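Local structure of putative methyltransferase (Porphyromonas gingivalis, 3LL7) at residues Y86-F90 with E227-V231; I91-V97 with L111-Q117; I106-A110 with I135-L139; G118-R123 with V145-D151; P164-D170 with C202-K208. The protein is a putative methyltransferase that probably transfers a methyl group from S-adenosylmethionine to an acceptor still to be identified. All coordinates share one frame; numbering follows the deposited sequence.

Interaction 1 of 5, residues Y86-F90 with E227-V231; sequences YKSRF and ELHVV
Y86, F90 and H229 form an aromatic cluster where the turn following helix 81-86 packs on strand 225-233. Both ring nitrogens of H229 are satisfied, and by opposite segments. Y86 OH meets H229 ND1 at 2.7 Å, at the edge of the imidazole and near the tyrosine plane; either atom could be the donor. On the strand itself, H229 NE2 donates to E227 OE1 over 2.8 Å, nearly straight (172°) and within the imidazole plane, though it approaches E227 from above the carboxylate plane. The other oxygen, E227 OE2, has a salt bridge to R243. Held at two edges, the imidazole is restrained in its rotation and offers a face to F90, whose edge points at it in a T-shaped pair with planes 61° apart. CG of Y86 is anti to its amide nitrogen (chi1 177°), which carries the ring across to V231 as well; there CE2 of Y86 touches V231 CG2 at 3.7 Å. F90 CZ stands over the centre of the H229 ring, 3.5 Å from H229 CE1.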
# COMPACT_ATOMS: atom_id res chain seq x y z
N TYR A 86 -3.51 -5.21 7.61
CA TYR A 86 -2.25 -5.97 7.63
C TYR A 86 -1.33 -5.52 8.76
O TYR A 86 -0.64 -6.33 9.37
CB TYR A 86 -1.49 -5.77 6.30
CG TYR A 86 -0.14 -6.46 6.23
CD1 TYR A 86 -0.04 -7.83 6.01
CD2 TYR A 86 1.05 -5.72 6.38
CE1 TYR A 86 1.20 -8.46 5.94
CE2 TYR A 86 2.28 -6.34 6.29
CZ TYR A 86 2.35 -7.71 6.08
OH TYR A 86 3.54 -8.32 5.99
N LYS A 87 -1.33 -4.22 9.03
CA LYS A 87 -0.55 -3.65 10.13
C LYS A 87 -0.88 -4.28 11.47
O LYS A 87 -0.01 -4.34 12.35
CB LYS A 87 -0.80 -2.14 10.26
CG LYS A 87 -0.26 -1.32 9.12
CD LYS A 87 -0.80 0.10 9.23
CE LYS A 87 -0.46 0.89 7.98
NZ LYS A 87 -1.34 0.56 6.82
N SER A 88 -2.11 -4.76 11.63
CA SER A 88 -2.48 -5.33 12.93
C SER A 88 -1.61 -6.55 13.31
O SER A 88 -1.47 -6.86 14.49
CB SER A 88 -3.98 -5.66 13.01
OG SER A 88 -4.25 -6.84 12.28
N ARG A 89 -1.02 -7.21 12.31
CA ARG A 89 -0.13 -8.35 12.54
C ARG A 89 1.16 -7.99 13.30
O ARG A 89 1.80 -8.88 13.85
CB ARG A 89 0.22 -9.07 11.23
CG ARG A 89 1.14 -8.29 10.28
CD ARG A 89 2.62 -8.57 10.49
NE ARG A 89 3.05 -9.81 9.85
CZ ARG A 89 4.26 -10.32 10.01
NH1 ARG A 89 5.13 -9.68 10.77
NH2 ARG A 89 4.60 -11.45 9.40
N PHE A 90 1.53 -6.71 13.31
CA PHE A 90 2.73 -6.25 14.07
C PHE A 90 2.44 -6.05 15.57
O PHE A 90 3.36 -5.93 16.37
CB PHE A 90 3.30 -4.94 13.51
CG PHE A 90 3.92 -5.08 12.14
CD1 PHE A 90 5.28 -5.33 12.01
CD2 PHE A 90 3.13 -4.97 11.00
CE1 PHE A 90 5.87 -5.46 10.75
CE2 PHE A 90 3.71 -5.10 9.74
CZ PHE A 90 5.07 -5.35 9.61
N GLU A 227 13.08 -5.24 10.31
CA GLU A 227 12.40 -5.82 9.14
C GLU A 227 11.82 -4.70 8.29
O GLU A 227 11.46 -3.65 8.82
CB GLU A 227 11.30 -6.83 9.55
CG GLU A 227 10.25 -6.29 10.55
CD GLU A 227 9.25 -7.37 11.00
OE1 GLU A 227 8.94 -8.29 10.23
OE2 GLU A 227 8.78 -7.31 12.15
N LEU A 228 11.71 -4.93 6.98
CA LEU A 228 11.08 -3.97 6.08
C LEU A 228 10.07 -4.75 5.22
O LEU A 228 10.41 -5.79 4.65
CB LEU A 228 12.16 -3.27 5.22
CG LEU A 228 11.71 -2.12 4.30
CD1 LEU A 228 12.84 -1.17 3.97
CD2 LEU A 228 11.09 -2.70 2.96
N HIS A 229 8.83 -4.28 5.15
CA HIS A 229 7.81 -5.00 4.40
C HIS A 229 7.40 -4.14 3.20
O HIS A 229 7.13 -2.93 3.37
CB HIS A 229 6.57 -5.22 5.27
CG HIS A 229 6.78 -6.23 6.37
ND1 HIS A 229 5.87 -7.22 6.63
CD2 HIS A 229 7.79 -6.39 7.25
CE1 HIS A 229 6.31 -7.96 7.63
NE2 HIS A 229 7.47 -7.47 8.03
N VAL A 230 7.35 -4.75 2.02
CA VAL A 230 6.86 -4.05 0.82
C VAL A 230 5.46 -4.58 0.58
O VAL A 230 5.28 -5.80 0.34
CB VAL A 230 7.75 -4.32 -0.42
CG1 VAL A 230 7.17 -3.62 -1.66
CG2 VAL A 230 9.18 -3.88 -0.12
N VAL A 231 4.46 -3.73 0.77
CA VAL A 231 3.07 -4.24 0.82
C VAL A 231 2.26 -3.78 -0.39
O VAL A 231 2.01 -2.57 -0.56
CB VAL A 231 2.37 -3.80 2.14
CG1 VAL A 231 0.94 -4.36 2.21
CG2 VAL A 231 3.20 -4.24 3.38

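Interaction 2 of 5, residues I91-V97 with L111-Q117; sequences IREGTKV and LMSKASQ
The E93 carboxylate comes up to the K114 peptide carbonyl, the side chains crossing at about a right angle. E93 OE2 and K114 O, 3.2 Å apart, are both acceptors and do not bond. Separately, a water donates to E93 OE2 and to S113 O. Another flat group, the Q117 amide, runs beside K96 and sets Q117 OE1 3.7 Å from K96 CG. K114 coils back through three bent torsions, bringing K114 NZ to I91 O (2.8 Å); NZ also bonds S88 O. G94, at a positive phi of 82° in the type II turn 92-95, donates N to K114 O at 2.8 Å. T95 O accepts S116 N, and V97 N bonds Q117 O (2.9 Å). V97 CG2 packs on M112 SE (selenomethionine) at 3.7 Å, and I91 CG1 on L111 CD2, also at 3.7 Å. Within the beta-alpha-beta unit, this joins the loop into strand 96-99, and its start, to the end of helix 106-112 and the start of strand 117-122. Mostly main-chain acceptors carry the polar part; I91, V97, L111 and A115 form the apolar part.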
# COMPACT_ATOMS: atom_id res chain seq x y z
N ILE A 91 1.16 -6.06 15.94
CA ILE A 91 0.77 -5.62 17.27
C ILE A 91 0.25 -6.77 18.13
O ILE A 91 -0.81 -7.32 17.84
CB ILE A 91 -0.32 -4.50 17.19
CG1 ILE A 91 0.07 -3.41 16.17
CG2 ILE A 91 -0.64 -3.90 18.60
CD1 ILE A 91 1.38 -2.65 16.47
N ARG A 92 0.98 -7.13 19.18
CA ARG A 92 0.51 -8.16 20.13
C ARG A 92 -0.81 -7.78 20.81
O ARG A 92 -1.03 -6.62 21.15
CB ARG A 92 1.57 -8.44 21.19
CG ARG A 92 2.73 -9.30 20.72
CD ARG A 92 3.59 -9.76 21.92
NE ARG A 92 3.32 -11.12 22.41
CZ ARG A 92 2.67 -11.41 23.54
NH1 ARG A 92 2.19 -10.44 24.31
NH2 ARG A 92 2.48 -12.67 23.89
N GLU A 93 -1.68 -8.77 20.99
CA GLU A 93 -2.99 -8.55 21.61
C GLU A 93 -2.83 -8.02 23.04
O GLU A 93 -2.04 -8.55 23.81
CB GLU A 93 -3.80 -9.86 21.60
CG GLU A 93 -5.16 -9.81 22.30
CD GLU A 93 -6.21 -9.04 21.51
OE1 GLU A 93 -6.30 -9.23 20.28
OE2 GLU A 93 -6.95 -8.24 22.13
N GLY A 94 -3.57 -6.96 23.37
CA GLY A 94 -3.59 -6.38 24.73
C GLY A 94 -2.46 -5.42 25.11
O GLY A 94 -2.26 -5.14 26.29
N THR A 95 -1.74 -4.91 24.11
CA THR A 95 -0.59 -4.02 24.32
C THR A 95 -1.01 -2.52 24.31
O THR A 95 -2.21 -2.21 24.24
CB THR A 95 0.47 -4.24 23.24
OG1 THR A 95 -0.18 -4.25 21.96
CG2 THR A 95 1.23 -5.57 23.46
N LYS A 96 -0.02 -1.63 24.40
CA LYS A 96 -0.19 -0.18 24.37
C LYS A 96 0.42 0.38 23.09
O LYS A 96 1.51 -0.03 22.69
CB LYS A 96 0.54 0.48 25.55
CG LYS A 96 0.01 0.16 26.95
CD LYS A 96 0.95 0.70 28.04
CE LYS A 96 2.19 -0.18 28.23
NZ LYS A 96 2.91 0.08 29.52
N VAL A 97 -0.28 1.32 22.44
CA VAL A 97 0.23 1.97 21.23
C VAL A 97 0.10 3.50 21.25
O VAL A 97 -0.80 4.05 21.86
CB VAL A 97 -0.47 1.42 19.93
CG1 VAL A 97 -0.12 -0.07 19.71
CG2 VAL A 97 -1.97 1.62 20.00
N LEU A 111 -4.56 -0.73 14.58
CA LEU A 111 -3.70 -1.03 15.74
C LEU A 111 -4.51 -1.41 16.97
O LEU A 111 -4.15 -2.33 17.71
CB LEU A 111 -2.79 0.15 16.09
CG LEU A 111 -1.88 0.75 15.01
CD1 LEU A 111 -1.13 1.91 15.63
CD2 LEU A 111 -0.92 -0.28 14.42
N MSE A 112 -5.61 -0.70 17.18
CA MSE A 112 -6.49 -0.93 18.31
C MSE A 112 -7.39 -2.17 18.18
O MSE A 112 -8.07 -2.53 19.14
CB MSE A 112 -7.35 0.32 18.54
CG MSE A 112 -6.55 1.55 18.98
SE MSE A 112 -5.59 1.34 20.64
CE MSE A 112 -7.05 0.84 21.79
N SER A 113 -7.39 -2.82 17.02
CA SER A 113 -8.03 -4.14 16.88
C SER A 113 -7.29 -5.15 17.73
O SER A 113 -7.83 -6.21 18.05
CB SER A 113 -8.09 -4.63 15.42
OG SER A 113 -6.80 -4.96 14.92
N LYS A 114 -6.05 -4.82 18.10
CA LYS A 114 -5.21 -5.73 18.90
C LYS A 114 -4.86 -5.14 20.27
O LYS A 114 -4.98 -5.81 21.30
CB LYS A 114 -3.93 -6.07 18.14
CG LYS A 114 -4.13 -6.80 16.78
CD LYS A 114 -4.54 -8.30 16.96
CE LYS A 114 -3.35 -9.20 17.28
NZ LYS A 114 -2.23 -9.21 16.25
N ALA A 115 -4.40 -3.89 20.26
CA ALA A 115 -3.96 -3.19 21.47
C ALA A 115 -5.15 -2.88 22.37
O ALA A 115 -6.27 -2.72 21.89
CB ALA A 115 -3.25 -1.91 21.08
N SER A 116 -4.91 -2.80 23.68
CA SER A 116 -5.96 -2.47 24.64
C SER A 116 -5.99 -0.99 24.99
O SER A 116 -7.02 -0.47 25.41
CB SER A 116 -5.82 -3.29 25.93
OG SER A 116 -4.50 -3.17 26.46
N GLN A 117 -4.85 -0.32 24.86
CA GLN A 117 -4.75 1.09 25.20
C GLN A 117 -3.99 1.83 24.09
O GLN A 117 -3.00 1.31 23.57
CB GLN A 117 -4.02 1.28 26.53
CG GLN A 117 -4.56 0.47 27.69
CD GLN A 117 -3.67 0.58 28.91
OE1 GLN A 117 -2.88 -0.32 29.21
NE2 GLN A 117 -3.76 1.71 29.59
O HOH W 1 -8.54 -6.96 20.45

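Interaction 3 of 5, residues I106-A110 with I135-L139; sequences IDFIA and IPLLL. With FMT (formic acid), chain D.
I109 meets residues 135-139 through one methyl. From CB, the CG1 branch leaves anti to the carbonyl carbon (chi1 -63°) and then bends again (chi2 -67°), so that CG1 serves as a spacer carrying CD1 across to the end of helix 125-138 and the residue after it. I109 CD1 then sits among three residues: L138 CB lies 3.8 Å away, I135 CG1 4.1 Å away, and L139 CD2 also 4.1 Å away. The side chains of I109 and L138 cross at about a right angle. Next to this, F108 swings its ring toward I135, again at roughly a right angle between the side chains; F108 CD2 touches I135 CD1 at 3.8 Å, and F108 CE2 comes within 4.0 Å of I135 CG2. V145 on strand 144-149 touches F108, I135 and L139, so the two helices, 106-112 and 125-138, pack against one another and on the same part of the sheet. A formic acid molecule, probably from the crystallisation liquor, lies away from this apolar patch at the first turn of helix 106-112, where D107 N donates to FMT O1 at 3.2 Å and 168°. That turn follows a loop resembling the glycine-rich first motif of Rossmann-like methyltransferases, the usual place for the methyl donor. Chemically, residues 106-110 and 135-139 meet through hydrocarbon contacts, so their fit probably depends mainly on shape.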
# COMPACT_ATOMS: atom_id res chain seq x y z
N ILE A 106 -7.75 5.47 10.51
CA ILE A 106 -7.95 4.07 10.13
C ILE A 106 -6.76 3.17 10.49
O ILE A 106 -6.95 1.99 10.81
CB ILE A 106 -8.33 3.90 8.67
CG1 ILE A 106 -8.79 2.46 8.42
CG2 ILE A 106 -7.19 4.33 7.78
CD1 ILE A 106 -9.25 2.18 7.02
N ASP A 107 -5.54 3.71 10.45
CA ASP A 107 -4.38 2.96 10.93
C ASP A 107 -4.49 2.78 12.45
O ASP A 107 -4.25 1.68 12.97
CB ASP A 107 -3.07 3.66 10.52
CG ASP A 107 -2.78 3.56 9.01
OD1 ASP A 107 -3.31 2.63 8.37
OD2 ASP A 107 -2.02 4.38 8.47
N PHE A 108 -4.86 3.84 13.17
CA PHE A 108 -4.96 3.76 14.63
C PHE A 108 -5.99 2.70 14.99
O PHE A 108 -5.73 1.87 15.85
CB PHE A 108 -5.40 5.09 15.23
CG PHE A 108 -5.53 5.08 16.71
CD1 PHE A 108 -4.40 5.05 17.51
CD2 PHE A 108 -6.79 5.18 17.32
CE1 PHE A 108 -4.50 5.09 18.93
CE2 PHE A 108 -6.91 5.20 18.73
CZ PHE A 108 -5.75 5.15 19.53
N ILE A 109 -7.13 2.71 14.29
CA ILE A 109 -8.19 1.71 14.53
C ILE A 109 -7.65 0.27 14.29
O ILE A 109 -7.94 -0.64 15.07
CB ILE A 109 -9.45 1.99 13.65
CG1 ILE A 109 -10.07 3.36 14.02
CG2 ILE A 109 -10.50 0.88 13.78
CD1 ILE A 109 -10.64 3.40 15.39
N ALA A 110 -6.85 0.10 13.23
CA ALA A 110 -6.28 -1.22 12.93
C ALA A 110 -5.34 -1.66 14.04
O ALA A 110 -5.33 -2.83 14.39
CB ALA A 110 -5.56 -1.24 11.58
N ILE A 135 -13.57 7.85 16.40
CA ILE A 135 -12.81 6.73 16.99
C ILE A 135 -13.65 5.89 17.98
O ILE A 135 -13.71 4.65 17.82
CB ILE A 135 -11.40 7.17 17.53
CG1 ILE A 135 -10.43 7.39 16.36
CG2 ILE A 135 -10.84 6.15 18.54
CD1 ILE A 135 -9.10 8.14 16.75
N PRO A 136 -14.35 6.52 18.95
CA PRO A 136 -15.17 5.71 19.86
C PRO A 136 -16.33 4.95 19.19
O PRO A 136 -16.79 3.95 19.75
CB PRO A 136 -15.72 6.73 20.86
CG PRO A 136 -14.79 7.86 20.81
CD PRO A 136 -14.33 7.94 19.37
N LEU A 137 -16.79 5.39 18.02
CA LEU A 137 -17.84 4.66 17.29
C LEU A 137 -17.28 3.45 16.53
O LEU A 137 -18.04 2.59 16.04
CB LEU A 137 -18.56 5.60 16.33
CG LEU A 137 -19.11 6.86 17.01
CD1 LEU A 137 -19.55 7.86 15.99
CD2 LEU A 137 -20.25 6.49 17.96
N LEU A 138 -15.96 3.39 16.41
CA LEU A 138 -15.32 2.34 15.61
C LEU A 138 -14.59 1.29 16.43
O LEU A 138 -14.23 0.24 15.90
CB LEU A 138 -14.36 2.97 14.60
CG LEU A 138 -15.01 3.78 13.47
CD1 LEU A 138 -14.08 4.92 13.01
CD2 LEU A 138 -15.45 2.88 12.30
N LEU A 139 -14.35 1.57 17.71
CA LEU A 139 -13.59 0.64 18.54
C LEU A 139 -14.51 -0.43 19.10
O LEU A 139 -15.64 -0.12 19.48
CB LEU A 139 -12.93 1.36 19.71
CG LEU A 139 -11.85 2.42 19.52
CD1 LEU A 139 -11.78 3.22 20.81
CD2 LEU A 139 -10.51 1.83 19.20
C FMT D . -4.89 7.06 8.42
O1 FMT D . -4.81 6.71 9.60
O2 FMT D . -5.70 7.90 8.02

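Interaction 4 of 5, residues G118-R123 with V145-D151; sequences GIYIER and VNILTGD
L148 N donates to Y120 O over 2.8 Å, one rung of a parallel ladder joining strands 117-122 and 144-149, whose segment axes run 12° apart. Y120 N answers to N146 O at 2.9 Å. At the C-terminal end the ladder distorts: G150 N still reaches E122 O at 2.8 Å, but from above the carbonyl plane, with G150 at backbone angles that call for glycine. Beyond it the R123 chain bends at chi3 (85°) and thereby turns R123 NE to D151 OD1 at 2.8 Å, a salt bridge in which D151 OD1 uses its anti lone pair and lies close to the plane of the R123 guanidinium; the two flat groups stand 76° apart, and D151 OD2 has a second partner in K153. Along one side, I119 CG2 packs on L148 CD1 at 3.7 Å. Along the other, Y120 CD2 touches I147 CG2 at 3.5 Å, and Y120 OH bonds to G103 O. E122 ends the strand where class I methyltransferases often carry an acidic residue for the donor's ribose, and a similar role is possible here. Helix 156-162 covers I119, I121 and L148; helix 125-138 lies over Y120, E122 and T149, and V145 reaches helix 106-112.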
# COMPACT_ATOMS: atom_id res chain seq x y z
N GLY A 118 -4.45 3.02 23.75
CA GLY A 118 -3.78 3.82 22.72
C GLY A 118 -3.87 5.31 22.92
O GLY A 118 -4.83 5.83 23.53
N ILE A 119 -2.85 6.01 22.44
CA ILE A 119 -2.87 7.47 22.34
C ILE A 119 -2.76 7.83 20.86
O ILE A 119 -1.86 7.37 20.17
CB ILE A 119 -1.68 8.12 23.13
CG1 ILE A 119 -1.76 7.73 24.62
CG2 ILE A 119 -1.67 9.65 22.94
CD1 ILE A 119 -0.60 8.29 25.51
N TYR A 120 -3.70 8.65 20.40
CA TYR A 120 -3.74 9.11 19.04
C TYR A 120 -3.38 10.58 19.14
O TYR A 120 -3.90 11.27 20.03
CB TYR A 120 -5.17 8.93 18.52
CG TYR A 120 -5.60 9.82 17.36
CD1 TYR A 120 -5.80 9.28 16.11
CD2 TYR A 120 -5.86 11.18 17.55
CE1 TYR A 120 -6.23 10.08 15.02
CE2 TYR A 120 -6.29 11.99 16.48
CZ TYR A 120 -6.46 11.41 15.21
OH TYR A 120 -6.90 12.17 14.14
N ILE A 121 -2.50 11.05 18.27
CA ILE A 121 -2.06 12.45 18.27
C ILE A 121 -2.15 12.99 16.85
O ILE A 121 -1.64 12.36 15.91
CB ILE A 121 -0.58 12.59 18.78
CG1 ILE A 121 -0.43 11.96 20.18
CG2 ILE A 121 -0.18 14.08 18.78
CD1 ILE A 121 0.98 12.00 20.82
N GLU A 122 -2.81 14.13 16.67
CA GLU A 122 -2.98 14.71 15.35
C GLU A 122 -2.79 16.22 15.41
O GLU A 122 -3.46 16.90 16.20
CB GLU A 122 -4.37 14.37 14.80
CG GLU A 122 -4.89 15.25 13.67
CD GLU A 122 -4.02 15.17 12.40
OE1 GLU A 122 -3.56 14.06 12.01
OE2 GLU A 122 -3.76 16.22 11.79
N ARG A 123 -1.87 16.73 14.58
CA ARG A 123 -1.52 18.16 14.53
C ARG A 123 -2.69 19.07 14.23
O ARG A 123 -2.78 20.15 14.81
CB ARG A 123 -0.43 18.43 13.48
CG ARG A 123 0.90 17.79 13.78
CD ARG A 123 1.98 18.21 12.75
NE ARG A 123 2.60 19.49 13.10
CZ ARG A 123 2.37 20.65 12.49
NH1 ARG A 123 1.53 20.71 11.46
NH2 ARG A 123 2.99 21.75 12.90
N VAL A 145 -8.78 4.77 24.95
CA VAL A 145 -8.02 5.69 24.08
C VAL A 145 -7.95 7.15 24.57
O VAL A 145 -8.81 7.61 25.30
CB VAL A 145 -8.50 5.67 22.60
CG1 VAL A 145 -8.30 4.29 21.99
CG2 VAL A 145 -9.95 6.12 22.47
N ASN A 146 -6.90 7.85 24.17
CA ASN A 146 -6.73 9.27 24.46
C ASN A 146 -6.48 9.93 23.11
O ASN A 146 -5.55 9.56 22.39
CB ASN A 146 -5.55 9.45 25.42
CG ASN A 146 -5.42 10.88 25.96
OD1 ASN A 146 -6.21 11.76 25.63
ND2 ASN A 146 -4.41 11.10 26.80
N ILE A 147 -7.34 10.88 22.75
CA ILE A 147 -7.30 11.47 21.43
C ILE A 147 -6.83 12.93 21.59
O ILE A 147 -7.55 13.78 22.10
CB ILE A 147 -8.69 11.35 20.79
CG1 ILE A 147 -9.09 9.85 20.69
CG2 ILE A 147 -8.72 12.00 19.42
CD1 ILE A 147 -10.60 9.62 20.66
N LEU A 148 -5.60 13.20 21.17
CA LEU A 148 -4.96 14.48 21.46
C LEU A 148 -4.75 15.35 20.22
O LEU A 148 -4.41 14.85 19.16
CB LEU A 148 -3.60 14.25 22.14
CG LEU A 148 -3.53 13.55 23.49
CD1 LEU A 148 -2.07 13.26 23.80
CD2 LEU A 148 -4.21 14.36 24.63
N THR A 149 -4.93 16.65 20.38
CA THR A 149 -4.66 17.60 19.32
C THR A 149 -3.28 18.21 19.52
O THR A 149 -2.94 18.61 20.64
CB THR A 149 -5.69 18.73 19.31
OG1 THR A 149 -6.99 18.16 19.07
CG2 THR A 149 -5.37 19.83 18.24
N GLY A 150 -2.51 18.30 18.43
CA GLY A 150 -1.25 19.06 18.44
C GLY A 150 -0.08 18.27 17.89
O GLY A 150 -0.25 17.16 17.42
N ASP A 151 1.11 18.86 17.94
CA ASP A 151 2.29 18.14 17.47
C ASP A 151 2.79 17.24 18.60
O ASP A 151 2.91 17.68 19.75
CB ASP A 151 3.38 19.12 17.02
CG ASP A 151 4.51 18.43 16.24
OD1 ASP A 151 4.48 18.48 14.98
OD2 ASP A 151 5.38 17.79 16.88

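Interaction 5 of 5, residues P164-D170 with C202-K208; sequences PDYIYVD and CSSILAK
I167 and V169 fill the tightly packed side of this parallel strand pair, together with I205 and A207. V169 CG1 lies 3.8 Å from A207 CB, and I167 CD1 the same distance from C202 CB, while helix 191-198 covers I167, V169 and I205. From I167 to K208 the ladder is regular: L206 N donates to I167 O at 2.8 Å, V169 N to L206 O at 3.0 Å, and K208 N to V169 O, with segment axes only 17° apart. The looser end lies at D165 and S203, both partly exposed, where D165 O accepts S204 N and, weakly, S203 N. The two side chains stay apart. A water between them donates to D165 OD1 and is also bonded to S203 OG. D165 OD2 turns instead to K96 N. On the side bearing Y168 and L206, the tyrosine has CG anti to the amide nitrogen (chi1 176°), which lays its ring along the strand until Y168 OH is 3.3 Å from K208 CD; this hydroxyl is bonded to D107. K208 NZ makes a salt bridge to D170 OD2 (3.1 Å), reaching it from above the carboxylate plane, while also bonding S79. Bound ethanediol lies about 3 Å from the D170 side chain. An acidic residue followed by proline, just after the regular pairing of the strand, is consistent with motif IV at the active-site edge of a Rossmann-like methyltransferase.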
# COMPACT_ATOMS: atom_id res chain seq x y z
N PRO A 164 4.79 3.04 25.66
CA PRO A 164 4.00 2.11 24.84
C PRO A 164 4.82 0.94 24.30
O PRO A 164 6.05 1.02 24.20
CB PRO A 164 3.54 3.00 23.68
CG PRO A 164 4.68 3.96 23.52
CD PRO A 164 5.01 4.31 24.95
N ASP A 165 4.13 -0.15 23.97
CA ASP A 165 4.77 -1.30 23.33
C ASP A 165 5.16 -0.89 21.92
O ASP A 165 6.24 -1.24 21.44
CB ASP A 165 3.83 -2.50 23.33
CG ASP A 165 3.52 -2.99 24.74
OD1 ASP A 165 4.40 -3.65 25.32
OD2 ASP A 165 2.41 -2.75 25.26
N TYR A 166 4.30 -0.10 21.28
CA TYR A 166 4.57 0.38 19.92
C TYR A 166 4.29 1.85 19.68
O TYR A 166 3.31 2.41 20.19
CB TYR A 166 3.78 -0.44 18.90
CG TYR A 166 3.78 -1.91 19.14
CD1 TYR A 166 4.75 -2.74 18.57
CD2 TYR A 166 2.79 -2.50 19.93
CE1 TYR A 166 4.74 -4.12 18.80
CE2 TYR A 166 2.77 -3.88 20.15
CZ TYR A 166 3.75 -4.67 19.58
OH TYR A 166 3.70 -6.03 19.80
N ILE A 167 5.18 2.47 18.92
CA ILE A 167 4.98 3.83 18.44
C ILE A 167 4.88 3.77 16.91
O ILE A 167 5.81 3.31 16.23
CB ILE A 167 6.12 4.79 18.90
CG1 ILE A 167 6.06 4.98 20.42
CG2 ILE A 167 5.99 6.14 18.22
CD1 ILE A 167 7.24 5.71 21.01
N TYR A 168 3.75 4.24 16.40
CA TYR A 168 3.47 4.23 14.97
C TYR A 168 3.57 5.65 14.39
O TYR A 168 3.10 6.62 15.01
CB TYR A 168 2.08 3.62 14.73
CG TYR A 168 1.67 3.64 13.29
CD1 TYR A 168 2.24 2.77 12.36
CD2 TYR A 168 0.72 4.57 12.84
CE1 TYR A 168 1.83 2.80 11.00
CE2 TYR A 168 0.34 4.62 11.52
CZ TYR A 168 0.91 3.75 10.60
OH TYR A 168 0.50 3.81 9.29
N VAL A 169 4.20 5.77 13.23
CA VAL A 169 4.35 7.05 12.56
C VAL A 169 4.16 6.90 11.05
O VAL A 169 4.67 5.97 10.43
CB VAL A 169 5.71 7.73 12.96
CG1 VAL A 169 6.92 6.85 12.57
CG2 VAL A 169 5.83 9.18 12.45
N ASP A 170 3.43 7.84 10.47
CA ASP A 170 3.20 7.88 9.01
C ASP A 170 3.56 9.29 8.55
O ASP A 170 2.70 10.17 8.51
CB ASP A 170 1.73 7.50 8.73
CG ASP A 170 1.32 7.67 7.27
OD1 ASP A 170 2.20 7.83 6.40
OD2 ASP A 170 0.09 7.66 7.00
N CYS A 202 9.81 2.59 23.99
CA CYS A 202 8.86 1.66 23.39
C CYS A 202 9.59 0.35 23.07
O CYS A 202 10.83 0.29 23.14
CB CYS A 202 8.22 2.26 22.13
SG CYS A 202 9.38 2.57 20.78
N SER A 203 8.82 -0.70 22.77
CA SER A 203 9.42 -1.94 22.29
C SER A 203 9.86 -1.79 20.84
O SER A 203 11.02 -2.06 20.52
CB SER A 203 8.46 -3.13 22.45
OG SER A 203 8.28 -3.45 23.83
N SER A 204 8.95 -1.33 19.98
CA SER A 204 9.28 -1.03 18.59
C SER A 204 8.64 0.26 18.09
O SER A 204 7.60 0.68 18.59
CB SER A 204 8.80 -2.16 17.67
OG SER A 204 9.61 -3.31 17.84
N ILE A 205 9.29 0.88 17.10
CA ILE A 205 8.64 1.90 16.28
C ILE A 205 8.30 1.28 14.93
O ILE A 205 9.15 0.60 14.33
CB ILE A 205 9.56 3.10 16.00
CG1 ILE A 205 9.81 3.91 17.30
CG2 ILE A 205 8.93 4.03 14.95
CD1 ILE A 205 10.93 4.92 17.15
N LEU A 206 7.07 1.53 14.47
CA LEU A 206 6.60 1.05 13.14
C LEU A 206 6.33 2.30 12.31
O LEU A 206 5.51 3.14 12.71
CB LEU A 206 5.31 0.23 13.30
CG LEU A 206 4.75 -0.41 12.01
CD1 LEU A 206 5.73 -1.44 11.40
CD2 LEU A 206 3.36 -1.02 12.25
N ALA A 207 7.05 2.45 11.20
CA ALA A 207 6.92 3.61 10.33
C ALA A 207 6.35 3.16 9.00
O ALA A 207 6.82 2.18 8.41
CB ALA A 207 8.26 4.27 10.11
N LYS A 208 5.32 3.88 8.55
CA LYS A 208 4.73 3.63 7.25
C LYS A 208 5.30 4.64 6.28
O LYS A 208 5.17 5.85 6.50
CB LYS A 208 3.21 3.79 7.30
CG LYS A 208 2.57 3.68 5.91
CD LYS A 208 1.09 4.08 6.03
CE LYS A 208 0.64 4.93 4.89
NZ LYS A 208 -0.77 5.36 5.15
O HOH W 2 6.21 -5.19 23.85

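Interactions 4 and 5 are parallel strand pairs of one sheet; interaction 2 is a loop contact that runs into the start of such a pairing. V97 O receives I119 N, linking 2 to 4, and K96 N reaches D165 OD2, linking 2 to 5. Interaction 5 is the most buried, whereas 2 and 4 combine buried residues with exposed ones, and 4 lies on the strand pair at one end of the sheet. Interaction 3 is apolar between its two segments; it shares helix 106-112 with 2 and packs on Y120 and V145 of 4. Interaction 1 relies on side-chain polar and aromatic contacts, on a more distant strand of that sheet. D107 of 3 ties to Y168 of 5, and S88 of 1 to K114 of 2.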